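Local coordinates for protein aldehyde dehydrogenase (Trypanosoma brucei, PDB 5MYP) that probably oxidises aldehydes to carboxylic acids with NAD+ as the electron acceptor, at residues A[31-34]-A[38-41]; A[51-56]-A[168-173]; A[227-232]-A[384-389]. All blocks are in the same frame, centred on the assembly; numbering follows the deposited sequence. Where two conformers were deposited one is given.

Interaction 1 (A[31-34]-A[38-41])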
ATOM      1  N   ASP A  31      13.840  -7.349 -20.100  1.00 14.89           N
ATOM      2  CA  ASP A  31      13.531  -8.648 -19.471  1.00 15.17           C
ATOM      3  C   ASP A  31      14.729  -9.307 -18.769  1.00 14.68           C
ATOM      4  O   ASP A  31      14.821 -10.535 -18.701  1.00 14.51           O
ATOM      5  CB  ASP A  31      12.893  -9.610 -20.490  1.00 15.91           C
ATOM      6  CG  ASP A  31      11.636  -9.038 -21.132  1.00 16.77           C
ATOM      7  OD1 ASP A  31      10.892  -8.297 -20.456  1.00 17.24           O
ATOM      8  OD2 ASP A  31      11.373  -9.339 -22.313  1.00 17.87           O
ATOM      9  N   ALA A  32      15.628  -8.488 -18.221  1.00 14.11           N
ATOM     10  CA  ALA A  32      16.839  -8.992 -17.559  1.00 13.93           C
ATOM     11  C   ALA A  32      16.557  -9.871 -16.338  1.00 13.73           C
ATOM     12  O   ALA A  32      17.404 -10.671 -15.970  1.00 13.35           O
ATOM     13  CB  ALA A  32      17.752  -7.842 -17.164  1.00 13.89           C
ATOM     14  N   ASN A  33      15.393  -9.701 -15.707  1.00 13.82           N
ATOM     15  CA  ASN A  33      15.000 -10.512 -14.546  1.00 14.05           C
ATOM     16  C   ASN A  33      13.555 -11.029 -14.648  1.00 14.68           C
ATOM     17  O   ASN A  33      12.903 -11.277 -13.632  1.00 14.19           O
ATOM     18  CB  ASN A  33      15.191  -9.686 -13.265  1.00 13.70           C
ATOM     19  CG  ASN A  33      15.280 -10.547 -12.013  1.00 13.50           C
ATOM     20  OD1 ASN A  33      15.834 -11.643 -12.043  1.00 13.29           O
ATOM     21  ND2 ASN A  33      14.740 -10.045 -10.903  1.00 12.98           N
ATOM     22  N   ARG A  34      13.073 -11.230 -15.873  1.00 15.73           N
ATOM     23  CA  ARG A  34      11.689 -11.641 -16.108  1.00 16.76           C
ATOM     24  C   ARG A  34      11.494 -13.140 -15.909  1.00 16.51           C
ATOM     25  O   ARG A  34      10.647 -13.553 -15.112  1.00 15.92           O
ATOM     26  CB  ARG A  34      11.259 -11.232 -17.519  1.00 18.37           C
ATOM     27  CG  ARG A  34       9.808 -11.533 -17.875  1.00 20.17           C
ATOM     28  CD  ARG A  34       9.554 -11.178 -19.326  1.00 21.88           C
ATOM     29  NE  ARG A  34       8.363 -11.830 -19.856  1.00 23.94           N
ATOM     30  CZ  ARG A  34       7.118 -11.369 -19.751  1.00 25.20           C
ATOM     31  NH1 ARG A  34       6.841 -10.224 -19.125  1.00 26.23           N
ATOM     32  NH2 ARG A  34       6.129 -12.070 -20.287  1.00 26.41           N
ATOM     33  N   LYS A  38      16.191 -16.896 -14.587  0.50 16.17           N
ATOM     34  CA  LYS A  38      17.059 -15.761 -14.272  0.50 15.92           C
ATOM     35  C   LYS A  38      16.920 -15.320 -12.809  0.50 15.49           C
ATOM     36  O   LYS A  38      17.917 -15.022 -12.152  0.50 15.35           O
ATOM     37  CB  LYS A  38      16.750 -14.584 -15.205  0.50 16.00           C
ATOM     38  CG  LYS A  38      16.861 -14.899 -16.690  0.50 16.16           C
ATOM     39  CD  LYS A  38      18.310 -15.002 -17.138  0.50 16.26           C
ATOM     40  CE  LYS A  38      18.452 -14.678 -18.617  0.50 16.33           C
ATOM     41  NZ  LYS A  38      19.875 -14.503 -19.016  0.50 16.41           N
ATOM     42  N   ARG A  39      15.686 -15.289 -12.305  1.00 15.26           N
ATOM     43  CA  ARG A  39      15.420 -14.877 -10.918  1.00 15.21           C
ATOM     44  C   ARG A  39      16.046 -15.839  -9.911  1.00 15.53           C
ATOM     45  O   ARG A  39      16.650 -15.400  -8.936  1.00 15.50           O
ATOM     46  CB  ARG A  39      13.918 -14.770 -10.646  1.00 14.85           C
ATOM     47  CG  ARG A  39      13.192 -13.723 -11.466  1.00 14.52           C
ATOM     48  CD  ARG A  39      11.748 -13.598 -11.021  1.00 14.30           C
ATOM     49  NE  ARG A  39      10.850 -13.183 -12.100  1.00 14.07           N
ATOM     50  CZ  ARG A  39       9.532 -13.036 -11.967  1.00 13.92           C
ATOM     51  NH1 ARG A  39       8.933 -13.237 -10.793  1.00 13.79           N
ATOM     52  NH2 ARG A  39       8.802 -12.669 -13.014  1.00 13.78           N
ATOM     53  N   LYS A  40      15.903 -17.142 -10.158  1.00 15.90           N
ATOM     54  CA  LYS A  40      16.539 -18.167  -9.320  1.00 16.67           C
ATOM     55  C   LYS A  40      18.063 -18.102  -9.378  1.00 16.99           C
ATOM     56  O   LYS A  40      18.712 -18.266  -8.347  1.00 16.97           O
ATOM     57  CB  LYS A  40      16.052 -19.572  -9.696  1.00 16.87           C
ATOM     58  CG  LYS A  40      14.594 -19.818  -9.333  1.00 17.31           C
ATOM     59  CD  LYS A  40      14.152 -21.222  -9.733  1.00 17.58           C
ATOM     60  CE  LYS A  40      12.635 -21.320  -9.737  1.00 17.83           C
ATOM     61  NZ  LYS A  40      12.127 -22.680 -10.063  1.00 18.09           N
ATOM     62  N   GLN A  41      18.627 -17.853 -10.564  1.00 17.89           N
ATOM     63  CA  GLN A  41      20.083 -17.647 -10.709  1.00 18.67           C
ATOM     64  C   GLN A  41      20.585 -16.495  -9.824  1.00 18.11           C
ATOM     65  O   GLN A  41      21.586 -16.644  -9.121  1.00 17.39           O
ATOM     66  CB  GLN A  41      20.476 -17.383 -12.170  1.00 19.96           C
ATOM     67  CG  GLN A  41      20.553 -18.624 -13.043  1.00 21.70           C
ATOM     68  CD  GLN A  41      20.786 -18.328 -14.524  1.00 23.16           C
ATOM     69  OE1 GLN A  41      20.834 -19.252 -15.341  1.00 24.96           O
ATOM     70  NE2 GLN A  41      20.924 -17.047 -14.881  1.00 24.02           N
TER
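The carbonyl oxygen of Arg34 is gripped twice by one guanidinium group. Arg39 NH2 donates to Arg34 O over 2.9 Å, on a lone pair in the carbonyl plane. The single N-H of Arg39 NE is shared between two acceptors, Arg34 O at 3.0 Å and Asn33 O at 3.2 Å, and both of its bonds are weak. Arginine suits this place because its flat, many-donor head can serve the carbonyl oxygens of two successive loop residues, Asn33 and Arg34. CG of Arg39 stands anti to its own carbonyl carbon (chi1 -63°), and the chain extended from CG to NE carries the head to them. The amide of Asn33 crosses that chain at about a right angle, Asn33 OD1 lying 3.4 Å from Arg39 CG, and its ND2 turns elsewhere, to Asn146 O and Leu142 O. The third nitrogen, Arg39 NH1, holds Ala143 O, which ties the same head to the end of helix 132-143. Asp31 and Arg34 face the second subunit, where they bind Arg411 and Ser410 of that chain. The loop joins helix 16-29 to helix 36-52, and Asp31, with positive phi, ends the first as the C-prime residue of a Schellman motif.

Interaction 2 (A[51-56]-A[168-173])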
ATOM      1  N   GLU A  51      26.943 -16.576   1.939  1.00 19.07           N
ATOM      2  CA  GLU A  51      27.632 -17.766   2.466  1.00 19.79           C
ATOM      3  C   GLU A  51      29.150 -17.761   2.253  1.00 19.66           C
ATOM      4  O   GLU A  51      29.899 -18.096   3.170  1.00 19.54           O
ATOM      5  CB  GLU A  51      27.029 -19.047   1.884  1.00 20.61           C
ATOM      6  CG  GLU A  51      25.622 -19.336   2.377  1.00 21.45           C
ATOM      7  CD  GLU A  51      25.115 -20.706   1.950  1.00 22.30           C
ATOM      8  OE1 GLU A  51      25.501 -21.194   0.864  1.00 23.57           O
ATOM      9  OE2 GLU A  51      24.319 -21.303   2.702  1.00 23.17           O
ATOM     10  N   GLU A  52      29.597 -17.381   1.058  1.00 19.46           N
ATOM     11  CA  GLU A  52      31.037 -17.342   0.752  1.00 19.42           C
ATOM     12  C   GLU A  52      31.783 -16.245   1.510  1.00 19.14           C
ATOM     13  O   GLU A  52      32.989 -16.363   1.720  1.00 19.05           O
ATOM     14  CB  GLU A  52      31.286 -17.168  -0.753  1.00 19.67           C
ATOM     15  CG  GLU A  52      30.797 -18.331  -1.597  1.00 19.74           C
ATOM     16  CD  GLU A  52      30.963 -18.110  -3.089  1.00 19.91           C
ATOM     17  OE1 GLU A  52      31.653 -17.158  -3.514  1.00 19.63           O
ATOM     18  OE2 GLU A  52      30.390 -18.910  -3.851  1.00 20.67           O
ATOM     19  N   ASN A  53      31.074 -15.189   1.917  1.00 18.57           N
ATOM     20  CA  ASN A  53      31.694 -14.038   2.575  1.00 18.25           C
ATOM     21  C   ASN A  53      31.181 -13.779   4.003  1.00 17.90           C
ATOM     22  O   ASN A  53      31.307 -12.662   4.512  1.00 17.35           O
ATOM     23  CB  ASN A  53      31.506 -12.800   1.693  1.00 18.14           C
ATOM     24  CG  ASN A  53      31.988 -13.029   0.270  1.00 18.27           C
ATOM     25  OD1 ASN A  53      33.184 -12.994   0.003  1.00 18.20           O
ATOM     26  ND2 ASN A  53      31.058 -13.272  -0.646  1.00 17.92           N
ATOM     27  N   THR A  54      30.641 -14.813   4.653  1.00 17.96           N
ATOM     28  CA  THR A  54      30.089 -14.688   6.012  1.00 18.18           C
ATOM     29  C   THR A  54      31.119 -14.162   7.017  1.00 18.48           C
ATOM     30  O   THR A  54      30.797 -13.280   7.819  1.00 18.04           O
ATOM     31  CB  THR A  54      29.475 -16.026   6.507  1.00 18.16           C
ATOM     32  OG1 THR A  54      28.244 -16.265   5.817  1.00 17.88           O
ATOM     33  CG2 THR A  54      29.190 -16.015   8.022  1.00 18.16           C
ATOM     34  N   ASP A  55      32.344 -14.697   6.968  1.00 18.98           N
ATOM     35  CA  ASP A  55      33.404 -14.282   7.898  1.00 19.43           C
ATOM     36  C   ASP A  55      33.749 -12.803   7.774  1.00 18.68           C
ATOM     37  O   ASP A  55      33.814 -12.099   8.780  1.00 17.94           O
ATOM     38  CB  ASP A  55      34.673 -15.119   7.706  1.00 20.66           C
ATOM     39  CG  ASP A  55      34.498 -16.576   8.136  1.00 21.89           C
ATOM     40  OD1 ASP A  55      33.495 -16.921   8.797  1.00 22.67           O
ATOM     41  OD2 ASP A  55      35.386 -17.388   7.809  1.00 23.67           O
ATOM     42  N   GLU A  56      33.960 -12.345   6.542  0.50 18.45           N
ATOM     43  CA  GLU A  56      34.314 -10.944   6.283  0.50 18.37           C
ATOM     44  C   GLU A  56      33.161  -9.971   6.573  0.50 17.99           C
ATOM     45  O   GLU A  56      33.401  -8.853   7.034  0.50 17.66           O
ATOM     46  CB  GLU A  56      34.811 -10.768   4.844  0.50 18.56           C
ATOM     47  CG  GLU A  56      35.751  -9.582   4.668  0.50 18.74           C
ATOM     48  CD  GLU A  56      36.329  -9.477   3.267  0.50 18.81           C
ATOM     49  OE1 GLU A  56      36.061 -10.372   2.440  0.50 19.03           O
ATOM     50  OE2 GLU A  56      37.050  -8.495   2.992  0.50 19.04           O
ATOM     51  N   PRO A 168      28.759  -6.741  -7.136  1.00 18.14           N
ATOM     52  CA  PRO A 168      28.957  -6.901  -8.590  1.00 18.27           C
ATOM     53  C   PRO A 168      29.528  -8.257  -9.031  1.00 18.11           C
ATOM     54  O   PRO A 168      29.275  -8.685 -10.153  1.00 18.27           O
ATOM     55  CB  PRO A 168      29.932  -5.774  -8.949  1.00 18.41           C
ATOM     56  CG  PRO A 168      29.754  -4.771  -7.876  1.00 18.56           C
ATOM     57  CD  PRO A 168      29.485  -5.564  -6.630  1.00 18.35           C
ATOM     58  N   LYS A 169      30.286  -8.917  -8.162  1.00 17.97           N
ATOM     59  CA  LYS A 169      30.818 -10.253  -8.456  1.00 17.97           C
ATOM     60  C   LYS A 169      29.751 -11.357  -8.442  1.00 17.50           C
ATOM     61  O   LYS A 169      29.974 -12.423  -9.008  1.00 17.45           O
ATOM     62  CB  LYS A 169      31.998 -10.560  -7.524  1.00 18.56           C
ATOM     63  CG  LYS A 169      33.144  -9.574  -7.774  1.00 19.01           C
ATOM     64  CD  LYS A 169      34.453  -9.960  -7.106  1.00 19.42           C
ATOM     65  CE  LYS A 169      34.401  -9.780  -5.603  1.00 19.61           C
ATOM     66  NZ  LYS A 169      35.766  -9.937  -5.016  1.00 19.89           N
ATOM     67  N   TYR A 170      28.599 -11.090  -7.821  1.00 16.61           N
ATOM     68  CA  TYR A 170      27.486 -12.044  -7.765  1.00 16.22           C
ATOM     69  C   TYR A 170      26.248 -11.656  -8.587  1.00 15.92           C
ATOM     70  O   TYR A 170      25.577 -12.538  -9.128  1.00 15.65           O
ATOM     71  CB  TYR A 170      27.103 -12.309  -6.306  1.00 16.07           C
ATOM     72  CG  TYR A 170      28.246 -12.908  -5.521  1.00 15.93           C
ATOM     73  CD1 TYR A 170      29.192 -12.091  -4.917  1.00 15.88           C
ATOM     74  CD2 TYR A 170      28.398 -14.290  -5.399  1.00 15.98           C
ATOM     75  CE1 TYR A 170      30.254 -12.622  -4.201  1.00 15.73           C
ATOM     76  CE2 TYR A 170      29.455 -14.834  -4.680  1.00 15.77           C
ATOM     77  CZ  TYR A 170      30.382 -13.996  -4.084  1.00 15.83           C
ATOM     78  OH  TYR A 170      31.432 -14.517  -3.358  1.00 15.79           O
ATOM     79  N   VAL A 171      25.941 -10.361  -8.675  1.00 15.31           N
ATOM     80  CA  VAL A 171      24.796  -9.881  -9.453  1.00 15.09           C
ATOM     81  C   VAL A 171      25.196  -8.679 -10.293  1.00 14.90           C
ATOM     82  O   VAL A 171      25.896  -7.787  -9.809  1.00 14.35           O
ATOM     83  CB  VAL A 171      23.612  -9.481  -8.541  1.00 15.19           C
ATOM     84  CG1 VAL A 171      22.381  -9.133  -9.379  1.00 15.32           C
ATOM     85  CG2 VAL A 171      23.305 -10.590  -7.544  1.00 15.36           C
ATOM     86  N   SER A 172      24.733  -8.660 -11.540  1.00 14.76           N
ATOM     87  CA  SER A 172      25.023  -7.579 -12.478  1.00 14.96           C
ATOM     88  C   SER A 172      24.621  -6.204 -11.940  1.00 15.16           C
ATOM     89  O   SER A 172      23.613  -6.087 -11.247  1.00 14.86           O
ATOM     90  CB  SER A 172      24.270  -7.831 -13.789  1.00 14.91           C
ATOM     91  OG  SER A 172      24.280  -6.687 -14.626  1.00 15.32           O
ATOM     92  N   SER A 173      25.402  -5.177 -12.272  0.50 15.40           N
ATOM     93  CA  SER A 173      25.059  -3.790 -11.935  0.50 15.57           C
ATOM     94  C   SER A 173      23.820  -3.287 -12.695  0.50 15.68           C
ATOM     95  O   SER A 173      23.156  -2.342 -12.252  0.50 15.69           O
ATOM     96  CB  SER A 173      26.255  -2.862 -12.181  0.50 15.72           C
ATOM     97  OG  SER A 173      27.246  -3.055 -11.188  0.50 15.77           O
TER
HETATM   98  O   HOH W   1      34.400 -13.579  -2.491  1.00 27.68           O
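Tyr170, Glu52 and Asn53 make this surface contact, and its polar bonds gather on one phenol oxygen. Tyr170 OH donates to Glu52 OE1 over 2.7 Å and accepts from Asn53 ND2 over 3.0 Å. The N-H of Asn53 points fairly straight at it, at 155°, with the oxygen close to the amide plane. Glu52 OE1, by contrast, is met from above its carboxylate plane, 41° out of it, while the carboxylate carbon lies at the edge of the Tyr170 ring. A water adds a third link, donating to Asn53 OD1 at 2.8 Å and to Tyr170 OH at 3.2 Å. Tyrosine fits because a hydroxyl at the end of a long rigid ring can bridge a wide gap between backbones and both give and take a bond. Glutamate supplies the acceptor: its chain, extended beyond CG (chi2 176°), carries the carboxylate alongside the ring edge. Asparagine offers a donor and an acceptor on one short group, and its amide stands nearly perpendicular to the ring. The same ND2 also binds Leu49 O, one turn back, which fixes the rotation of the amide. The carboxylate would probably polarise the phenol.

Tyr170, from the end of helix 157-170, meets the break where helix 36-52 gives way to helix 54-65. Asn53 sits there at the N-cap position, though its side chain makes no capping bond. The Tyr170 ring leans on Asn48 and Leu49 of helix 36-52, while Asn53 packs on Leu166 of helix 157-170.

Interaction 3 (A[227-232]-A[384-389])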
ATOM      1  N   LYS A 227       8.041   3.443  20.224  1.00 13.91           N
ATOM      2  CA  LYS A 227       8.346   2.920  21.543  1.00 13.58           C
ATOM      3  C   LYS A 227       7.566   1.635  21.761  1.00 13.15           C
ATOM      4  O   LYS A 227       6.409   1.676  22.180  1.00 13.20           O
ATOM      5  CB  LYS A 227       7.990   3.955  22.610  1.00 13.48           C
ATOM      6  CG  LYS A 227       8.768   5.259  22.496  1.00 13.49           C
ATOM      7  CD  LYS A 227       8.286   6.303  23.490  1.00 13.36           C
ATOM      8  CE  LYS A 227       8.646   5.958  24.931  1.00 13.22           C
ATOM      9  NZ  LYS A 227      10.108   6.036  25.206  1.00 13.11           N
ATOM     10  N   SER A 228       8.199   0.499  21.463  1.00 12.82           N
ATOM     11  CA  SER A 228       7.568  -0.815  21.655  1.00 12.81           C
ATOM     12  C   SER A 228       7.443  -1.130  23.149  1.00 12.74           C
ATOM     13  O   SER A 228       8.463  -1.315  23.821  1.00 12.54           O
ATOM     14  CB  SER A 228       8.365  -1.926  20.965  1.00 12.85           C
ATOM     15  OG  SER A 228       8.438  -1.723  19.559  1.00 13.01           O
ATOM     16  N   PRO A 229       6.201  -1.178  23.677  1.00 12.82           N
ATOM     17  CA  PRO A 229       6.028  -1.445  25.103  1.00 13.03           C
ATOM     18  C   PRO A 229       6.091  -2.931  25.438  1.00 13.28           C
ATOM     19  O   PRO A 229       5.752  -3.772  24.600  1.00 13.17           O
ATOM     20  CB  PRO A 229       4.628  -0.908  25.389  1.00 13.05           C
ATOM     21  CG  PRO A 229       3.895  -1.063  24.109  1.00 13.15           C
ATOM     22  CD  PRO A 229       4.902  -1.020  22.996  1.00 12.93           C
ATOM     23  N   VAL A 230       6.533  -3.234  26.659  1.00 13.56           N
ATOM     24  CA  VAL A 230       6.439  -4.575  27.226  1.00 13.68           C
ATOM     25  C   VAL A 230       5.480  -4.507  28.406  1.00 13.94           C
ATOM     26  O   VAL A 230       5.759  -3.839  29.403  1.00 13.79           O
ATOM     27  CB  VAL A 230       7.798  -5.114  27.716  1.00 13.80           C
ATOM     28  CG1 VAL A 230       7.647  -6.536  28.257  1.00 13.90           C
ATOM     29  CG2 VAL A 230       8.828  -5.086  26.601  1.00 13.85           C
ATOM     30  N   VAL A 231       4.347  -5.194  28.283  1.00 14.12           N
ATOM     31  CA  VAL A 231       3.373  -5.293  29.361  1.00 14.24           C
ATOM     32  C   VAL A 231       3.653  -6.588  30.126  1.00 14.48           C
ATOM     33  O   VAL A 231       3.754  -7.653  29.521  1.00 13.91           O
ATOM     34  CB  VAL A 231       1.932  -5.281  28.819  1.00 14.20           C
ATOM     35  CG1 VAL A 231       0.917  -5.419  29.950  1.00 14.28           C
ATOM     36  CG2 VAL A 231       1.684  -4.006  28.019  1.00 14.31           C
ATOM     37  N   VAL A 232       3.800  -6.488  31.448  1.00 14.86           N
ATOM     38  CA  VAL A 232       4.008  -7.658  32.308  1.00 15.34           C
ATOM     39  C   VAL A 232       2.934  -7.633  33.388  1.00 15.94           C
ATOM     40  O   VAL A 232       2.882  -6.696  34.183  1.00 15.67           O
ATOM     41  CB  VAL A 232       5.413  -7.651  32.949  1.00 15.29           C
ATOM     42  CG1 VAL A 232       5.621  -8.887  33.825  1.00 15.41           C
ATOM     43  CG2 VAL A 232       6.490  -7.555  31.873  1.00 15.21           C
ATOM     44  N   LYS A 384      -3.974   3.980  28.701  0.50 19.47           N
ATOM     45  CA  LYS A 384      -3.636   5.406  28.752  0.50 19.41           C
ATOM     46  C   LYS A 384      -2.175   5.674  28.383  0.50 18.78           C
ATOM     47  O   LYS A 384      -1.878   6.649  27.692  0.50 18.63           O
ATOM     48  CB  LYS A 384      -3.927   5.977  30.141  0.50 19.87           C
ATOM     49  CG  LYS A 384      -3.559   7.442  30.312  0.50 20.53           C
ATOM     50  CD  LYS A 384      -4.434   8.104  31.368  0.50 20.84           C
ATOM     51  CE  LYS A 384      -3.725   9.274  32.033  0.50 21.10           C
ATOM     52  NZ  LYS A 384      -3.117  10.202  31.041  0.50 21.35           N
ATOM     53  N   ILE A 385      -1.277   4.806  28.846  1.00 18.02           N
ATOM     54  CA  ILE A 385       0.153   4.909  28.526  1.00 17.36           C
ATOM     55  C   ILE A 385       0.394   4.600  27.042  1.00 16.54           C
ATOM     56  O   ILE A 385       1.022   5.393  26.342  1.00 16.49           O
ATOM     57  CB  ILE A 385       1.001   3.970  29.424  1.00 17.33           C
ATOM     58  CG1 ILE A 385       0.948   4.443  30.886  1.00 17.51           C
ATOM     59  CG2 ILE A 385       2.455   3.895  28.950  1.00 17.37           C
ATOM     60  CD1 ILE A 385       1.267   3.358  31.894  1.00 17.66           C
ATOM     61  N   ILE A 386      -0.128   3.468  26.577  1.00 15.84           N
ATOM     62  CA  ILE A 386       0.158   2.976  25.220  1.00 15.55           C
ATOM     63  C   ILE A 386      -0.604   3.756  24.132  1.00 15.30           C
ATOM     64  O   ILE A 386      -0.004   4.162  23.132  1.00 14.82           O
ATOM     65  CB  ILE A 386      -0.108   1.451  25.103  1.00 15.38           C
ATOM     66  CG1 ILE A 386       0.831   0.687  26.052  1.00 15.38           C
ATOM     67  CG2 ILE A 386       0.075   0.968  23.662  1.00 15.31           C
ATOM     68  CD1 ILE A 386       0.542  -0.797  26.176  1.00 15.38           C
ATOM     69  N   ASN A 387      -1.906   3.965  24.327  1.00 15.32           N
ATOM     70  CA  ASN A 387      -2.752   4.605  23.301  1.00 15.51           C
ATOM     71  C   ASN A 387      -2.588   6.127  23.193  1.00 15.59           C
ATOM     72  O   ASN A 387      -3.049   6.714  22.219  1.00 15.84           O
ATOM     73  CB  ASN A 387      -4.234   4.242  23.488  1.00 15.49           C
ATOM     74  CG  ASN A 387      -4.489   2.746  23.381  1.00 15.53           C
ATOM     75  OD1 ASN A 387      -3.624   1.981  22.957  1.00 15.67           O
ATOM     76  ND2 ASN A 387      -5.684   2.325  23.760  1.00 15.44           N
ATOM     77  N   SER A 388      -1.933   6.759  24.168  1.00 15.59           N
ATOM     78  CA  SER A 388      -1.567   8.180  24.054  1.00 15.69           C
ATOM     79  C   SER A 388      -0.284   8.409  23.245  1.00 15.49           C
ATOM     80  O   SER A 388       0.070   9.553  22.972  1.00 15.33           O
ATOM     81  CB  SER A 388      -1.410   8.810  25.438  1.00 15.93           C
ATOM     82  OG  SER A 388      -0.310   8.247  26.139  1.00 16.21           O
ATOM     83  N   ARG A 389       0.414   7.333  22.884  1.00 15.26           N
ATOM     84  CA  ARG A 389       1.664   7.418  22.129  1.00 15.30           C
ATOM     85  C   ARG A 389       1.470   6.849  20.729  1.00 14.98           C
ATOM     86  O   ARG A 389       0.448   6.229  20.441  1.00 14.31           O
ATOM     87  CB  ARG A 389       2.769   6.681  22.887  1.00 15.58           C
ATOM     88  CG  ARG A 389       3.151   7.401  24.171  1.00 15.90           C
ATOM     89  CD  ARG A 389       4.128   6.620  25.039  1.00 16.17           C
ATOM     90  NE  ARG A 389       4.644   7.474  26.111  1.00 16.36           N
ATOM     91  CZ  ARG A 389       3.995   7.788  27.237  1.00 16.75           C
ATOM     92  NH1 ARG A 389       2.772   7.314  27.505  1.00 16.78           N
ATOM     93  NH2 ARG A 389       4.586   8.594  28.119  1.00 16.95           N
TER
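Ile386 of helix 379-387 reaches across to Pro229 and Val231 of strand 229-232, a helix-on-sheet contact in the sheet where that strand lies between strands 264-268 and 395-398, parallel to both. Such layers of helix over parallel strands belong to the alpha/beta architecture of aldehyde dehydrogenases. From CB, the Ile386 chain sets off with CG1 anti to the carbonyl carbon (chi1 -62°) and continues almost straight through chi2, 172°, which brings the longer branch to the strand. CG1 meets the proline ring, 4.0 Å from Pro229 CG. CD1, at the tip, touches two residues of the strand: it is 3.9 Å from Pro229 CG and 3.9 Å from Val231 CG2. The isoleucine crosses the proline side chain at about a right angle. A beta-branched aliphatic chain whose longer arm reaches the strand suits such a buried site, while the proline ring gives it a compact, rigid apolar surface and the valine suits an extended strand. Tyr264 of the neighbouring strand also lies against Ile386 and Pro229.

Farther along, Lys227 and Arg389 pass loosely, with Lys227 CE 4.4 Å from Arg389 NE. Their like charges have other partners: Lys227 NZ forms a salt bridge with Asp263 and binds the carbonyls of Val361 and Glu364, while Arg389 NH2 binds Met362 O. The Lys227 side chain is about 11 Å from that of Cys259, the predicted catalytic cysteine. Arg389 also folds back over the end of helix 379-387, which precedes it, where its NH1 donates to Ile385 O over 2.8 Å, the carbonyl oxygen lying at the edge of the guanidinium, 6° from its plane.

In the fold
The three contacts follow one another along the chain without overlap. Interactions 1 and 2 share helix 36-52: the first lies at its beginning, the second at its end, with centres about 18 Å apart and nearest atoms about 6 Å apart. Together they join that helix to the loop before it and to helix 157-170. Interaction 3 is on the opposite side of the chain's centre, centre to centre about 45 Å from interaction 1 and about 41 Å from interaction 2, in the sheet containing strand 229-232. The contacts thus lie in separate parts of the fold: a helical region, bordering the second subunit, and a buried helix-sheet layer near the predicted active-site cysteine.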